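Local coordinates for luciferase-like monooxygenase (Streptomyces bottropensis, PDB 7BIP), which probably acts as a luciferase-like monooxygenase that inserts oxygen during biosynthesis of the aromatic polyketide rishirilide, at residues Ala14-Ser17 and Ala18-Phe22; Val81-Pro85 and Leu86-Gly90. One frame throughout, in Å; residues are numbered along the deposited sequence.

Contact 1 of 2, residues Ala14-Ser17 and Ala18-Phe22; sequences AEKS and AGQHF
Lys16 and Gln20 pass each other at about a right angle, the methylene run of the lysine lying against the flat amide of the glutamine. Lys16 CG is 3.7 Å from Gln20 OE1, and Lys16 CE lies 3.9 Å from Gln20 NE2. Gln20 holds CG anti to its backbone N (chi1 -178°) and runs on extended, which carries the amide back past the start of the helix. Lys16 bends at chi3 (-67°), and its NZ goes on to a salt bridge with Glu24, whose carboxylate also accepts from Gln20 NE2, so the two nitrogens share it; NZ also reaches Met330 O. Ser17 is the N-cap of helix 18-35, the first helix of this TIM-barrel-type luciferase fold: its OG accepts from Gln20 N at 3.0 Å in a nearly straight bond (166°), and its backbone O receives His21 N at 3.0 Å. One water ties the two sides together, accepting from Ser17 N at 2.9 Å and donating to Gln20 OE1 at 2.6 Å. An alanine in place of Lys16 would probably bare one side of the Gln20 amide and cost Glu24 its salt bridge to this side chain. His21 turns its ring away from this crossing; its CD2 sits over the centre of one face of the Phe22 ring, 3.7 Å above the plane, while the imidazole meets Tyr53 edge-to-face.

Contact 2 of 2, residues Val81-Pro85 and Leu86-Gly90; sequences VFTHP and LKLAG
His84 O accepts from Leu88 N at 3.0 Å, and Pro85 O takes Ala89 N at 2.8 Å, so the chain passes from loop into helix 85-98 at His84. This residue is the N-cap, with proline in the first turn, and the helix follows strand 72-78 of the TIM-barrel-type fold. The His84 imidazole supplies the cap: ND1 accepts from Leu86 N at 3.1 Å, the donor lying 2° out of the ring plane. A chi1 of -166° swings the His84 ring over beside its own carbonyl carbon and alongside Leu86, and the two side chains run together in the same direction; His84 CE1 comes 3.4 Å from Leu86 CD1. Phe119 of the second subunit meets the His84 ring edge-to-face, placing the capped turn at the dimer interface. Lys87 curls through three bent torsions, and its NZ is hydrogen-bonded to Thr83 OG1 of the second subunit. Within the chain, Thr83 crosses Leu88 at about a right angle, its methyl CG2 lying 3.7 Å from Leu88 CD2.

Going from the N terminus, strand 2-6 leads into the loop that contact 1 closes onto the start of helix 18-35. The chain then runs through strand 39-42, helix 57-67 and strand 72-78 before contact 2 joins the next loop to helix 85-98. The two are in series, neither nested nor crossed: each is a local turn at a helix start after a parallel barrel strand. The centres of contact 1 and contact 2 are 28 Å apart. Their nearest atoms are about 17 Å apart, so they do not touch. The second subunit reaches both: its Asn97, on its own helix 85-98, packs on Ala18 and Phe22 of contact 1, and contact 2 also faces that subunit.

Contact 1 of 2, residues Ala14-Ser17 and Ala18-Phe22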
loop_
_atom_site.group_PDB
_atom_site.type_symbol
_atom_site.label_atom_id
_atom_site.label_comp_id
_atom_site.label_asym_id
_atom_site.label_seq_id
_atom_site.Cartn_x
_atom_site.Cartn_y
_atom_site.Cartn_z
ATOM N N ALA A 14 3.933 -14.449 18.908
ATOM C CA ALA A 14 4.724 -15.230 19.848
ATOM C C ALA A 14 5.915 -15.910 19.183
ATOM O O ALA A 14 6.882 -16.244 19.874
ATOM C CB ALA A 14 3.841 -16.270 20.541
ATOM N N GLU A 15 5.873 -16.124 17.864
ATOM C CA GLU A 15 6.993 -16.735 17.154
ATOM C C GLU A 15 7.955 -15.709 16.580
ATOM O O GLU A 15 9.171 -15.907 16.631
ATOM C CB GLU A 15 6.500 -17.618 16.007
ATOM C CG GLU A 15 5.565 -18.734 16.405
ATOM C CD GLU A 15 4.826 -19.297 15.207
ATOM O OE1 GLU A 15 5.325 -20.276 14.607
ATOM O OE2 GLU A 15 3.753 -18.753 14.864
ATOM N N LYS A 16 7.432 -14.624 16.009
ATOM C CA LYS A 16 8.262 -13.634 15.343
ATOM C C LYS A 16 7.505 -12.318 15.316
ATOM O O LYS A 16 6.350 -12.286 14.889
ATOM C CB LYS A 16 8.621 -14.087 13.918
ATOM C CG LYS A 16 9.674 -13.238 13.231
ATOM C CD LYS A 16 10.071 -13.846 11.893
ATOM C CE LYS A 16 10.797 -15.164 12.080
ATOM N NZ LYS A 16 11.744 -15.442 10.964
ATOM N N SER A 17 8.146 -11.243 15.767
ATOM C CA SER A 17 7.495 -9.948 15.672
ATOM C C SER A 17 7.270 -9.593 14.210
ATOM O O SER A 17 7.961 -10.079 13.308
ATOM C CB SER A 17 8.324 -8.852 16.354
ATOM O OG SER A 17 9.518 -8.551 15.637
ATOM N N ALA A 18 6.255 -8.768 13.976
ATOM C CA ALA A 18 6.051 -8.256 12.628
ATOM C C ALA A 18 7.230 -7.410 12.173
ATOM O O ALA A 18 7.562 -7.393 10.983
ATOM C CB ALA A 18 4.749 -7.453 12.569
ATOM N N GLY A 19 7.891 -6.713 13.097
ATOM C CA GLY A 19 9.051 -5.934 12.698
ATOM C C GLY A 19 10.142 -6.815 12.119
ATOM O O GLY A 19 10.706 -6.526 11.058
ATOM N N GLN A 20 10.444 -7.921 12.803
ATOM C CA GLN A 20 11.439 -8.842 12.271
ATOM C C GLN A 20 10.965 -9.475 10.968
ATOM O O GLN A 20 11.745 -9.596 10.012
ATOM C CB GLN A 20 11.767 -9.914 13.315
ATOM C CG GLN A 20 12.841 -10.877 12.857
ATOM C CD GLN A 20 13.086 -11.993 13.848
ATOM O OE1 GLN A 20 12.611 -11.948 14.985
ATOM N NE2 GLN A 20 13.823 -13.010 13.419
ATOM N N HIS A 21 9.692 -9.889 10.914
ATOM C CA HIS A 21 9.154 -10.504 9.706
ATOM C C HIS A 21 9.340 -9.601 8.496
ATOM O O HIS A 21 9.759 -10.058 7.422
ATOM C CB HIS A 21 7.670 -10.823 9.882
ATOM C CG HIS A 21 6.976 -11.120 8.588
ATOM N ND1 HIS A 21 7.141 -12.310 7.913
ATOM C CD2 HIS A 21 6.153 -10.363 7.824
ATOM C CE1 HIS A 21 6.435 -12.280 6.796
ATOM N NE2 HIS A 21 5.823 -11.110 6.722
ATOM N N PHE A 22 9.022 -8.310 8.640
ATOM C CA PHE A 22 9.056 -7.468 7.452
ATOM C C PHE A 22 10.474 -7.111 7.054
ATOM O O PHE A 22 10.762 -7.047 5.859
ATOM C CB PHE A 22 8.184 -6.220 7.648
ATOM C CG PHE A 22 6.720 -6.503 7.405
ATOM C CD1 PHE A 22 6.267 -6.772 6.123
ATOM C CD2 PHE A 22 5.818 -6.569 8.462
ATOM C CE1 PHE A 22 4.929 -7.078 5.885
ATOM C CE2 PHE A 22 4.473 -6.875 8.233
ATOM C CZ PHE A 22 4.032 -7.126 6.949
HETATM O O HOH W 1 10.877 -11.249 16.842
#

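Contact 2 of 2, residues Val81-Pro85 and Leu86-Gly90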
loop_
_atom_site.group_PDB
_atom_site.type_symbol
_atom_site.label_atom_id
_atom_site.label_comp_id
_atom_site.label_asym_id
_atom_site.label_seq_id
_atom_site.Cartn_x
_atom_site.Cartn_y
_atom_site.Cartn_z
ATOM N N VAL A 81 -13.351 -9.392 -3.339
ATOM C CA VAL A 81 -14.575 -9.435 -2.540
ATOM C C VAL A 81 -14.514 -8.476 -1.355
ATOM O O VAL A 81 -15.558 -8.011 -0.874
ATOM C CB VAL A 81 -14.867 -10.889 -2.095
ATOM C CG1 VAL A 81 -13.826 -11.404 -1.098
ATOM C CG2 VAL A 81 -16.271 -11.016 -1.522
ATOM N N PHE A 82 -13.315 -8.138 -0.875
ATOM C CA PHE A 82 -13.193 -7.376 0.362
ATOM C C PHE A 82 -12.747 -5.946 0.132
ATOM O O PHE A 82 -12.371 -5.259 1.086
ATOM C CB PHE A 82 -12.221 -8.058 1.328
ATOM C CG PHE A 82 -12.711 -9.374 1.825
ATOM C CD1 PHE A 82 -14.054 -9.561 2.103
ATOM C CD2 PHE A 82 -11.835 -10.434 1.990
ATOM C CE1 PHE A 82 -14.515 -10.790 2.549
ATOM C CE2 PHE A 82 -12.289 -11.659 2.443
ATOM C CZ PHE A 82 -13.632 -11.837 2.709
ATOM N N THR A 83 -12.760 -5.478 -1.103
ATOM C CA THR A 83 -12.366 -4.112 -1.342
ATOM C C THR A 83 -13.354 -3.507 -2.328
ATOM O O THR A 83 -14.339 -4.138 -2.727
ATOM C CB THR A 83 -10.908 -4.047 -1.810
ATOM O OG1 THR A 83 -10.486 -2.680 -1.918
ATOM C CG2 THR A 83 -10.728 -4.763 -3.149
ATOM N N HIS A 84 -13.115 -2.264 -2.671
ATOM C CA HIS A 84 -13.853 -1.550 -3.694
ATOM C C HIS A 84 -13.001 -1.461 -4.953
ATOM O O HIS A 84 -11.808 -1.147 -4.865
ATOM C CB HIS A 84 -14.184 -0.143 -3.201
ATOM C CG HIS A 84 -15.219 0.562 -4.015
ATOM N ND1 HIS A 84 -15.006 0.952 -5.319
ATOM C CD2 HIS A 84 -16.468 0.977 -3.694
ATOM C CE1 HIS A 84 -16.090 1.552 -5.777
ATOM N NE2 HIS A 84 -16.985 1.594 -4.808
ATOM N N PRO A 85 -13.561 -1.724 -6.138
ATOM C CA PRO A 85 -12.716 -1.722 -7.350
ATOM C C PRO A 85 -12.027 -0.396 -7.620
ATOM O O PRO A 85 -10.943 -0.395 -8.214
ATOM C CB PRO A 85 -13.697 -2.075 -8.478
ATOM C CG PRO A 85 -15.052 -1.875 -7.902
ATOM C CD PRO A 85 -14.948 -2.119 -6.431
ATOM N N LEU A 86 -12.620 0.737 -7.224
ATOM C CA LEU A 86 -11.931 2.013 -7.406
ATOM C C LEU A 86 -10.619 2.027 -6.637
ATOM O O LEU A 86 -9.590 2.497 -7.138
ATOM C CB LEU A 86 -12.817 3.168 -6.938
ATOM C CG LEU A 86 -14.047 3.496 -7.786
ATOM C CD1 LEU A 86 -14.924 4.504 -7.040
ATOM C CD2 LEU A 86 -13.643 4.031 -9.153
ATOM N N LYS A 87 -10.650 1.540 -5.402
ATOM C CA LYS A 87 -9.456 1.518 -4.565
ATOM C C LYS A 87 -8.446 0.503 -5.069
ATOM O O LYS A 87 -7.240 0.781 -5.105
ATOM C CB LYS A 87 -9.862 1.175 -3.139
ATOM C CG LYS A 87 -10.745 2.205 -2.519
ATOM C CD LYS A 87 -9.959 3.436 -2.247
ATOM C CE LYS A 87 -8.925 3.137 -1.190
ATOM N NZ LYS A 87 -9.551 2.578 0.041
ATOM N N LEU A 88 -8.922 -0.691 -5.423
ATOM C CA LEU A 88 -8.031 -1.730 -5.914
ATOM C C LEU A 88 -7.357 -1.296 -7.208
ATOM O O LEU A 88 -6.135 -1.422 -7.358
ATOM C CB LEU A 88 -8.815 -3.024 -6.116
ATOM C CG LEU A 88 -8.013 -4.291 -6.394
ATOM C CD1 LEU A 88 -6.892 -4.479 -5.367
ATOM C CD2 LEU A 88 -8.998 -5.443 -6.340
ATOM N N ALA A 89 -8.138 -0.775 -8.159
ATOM C CA ALA A 89 -7.537 -0.305 -9.403
ATOM C C ALA A 89 -6.530 0.804 -9.138
ATOM O O ALA A 89 -5.438 0.815 -9.721
ATOM C CB ALA A 89 -8.617 0.182 -10.368
ATOM N N GLY A 90 -6.880 1.740 -8.247
ATOM C CA GLY A 90 -6.004 2.876 -7.994
ATOM C C GLY A 90 -4.691 2.482 -7.342
ATOM O O GLY A 90 -3.624 2.906 -7.792
#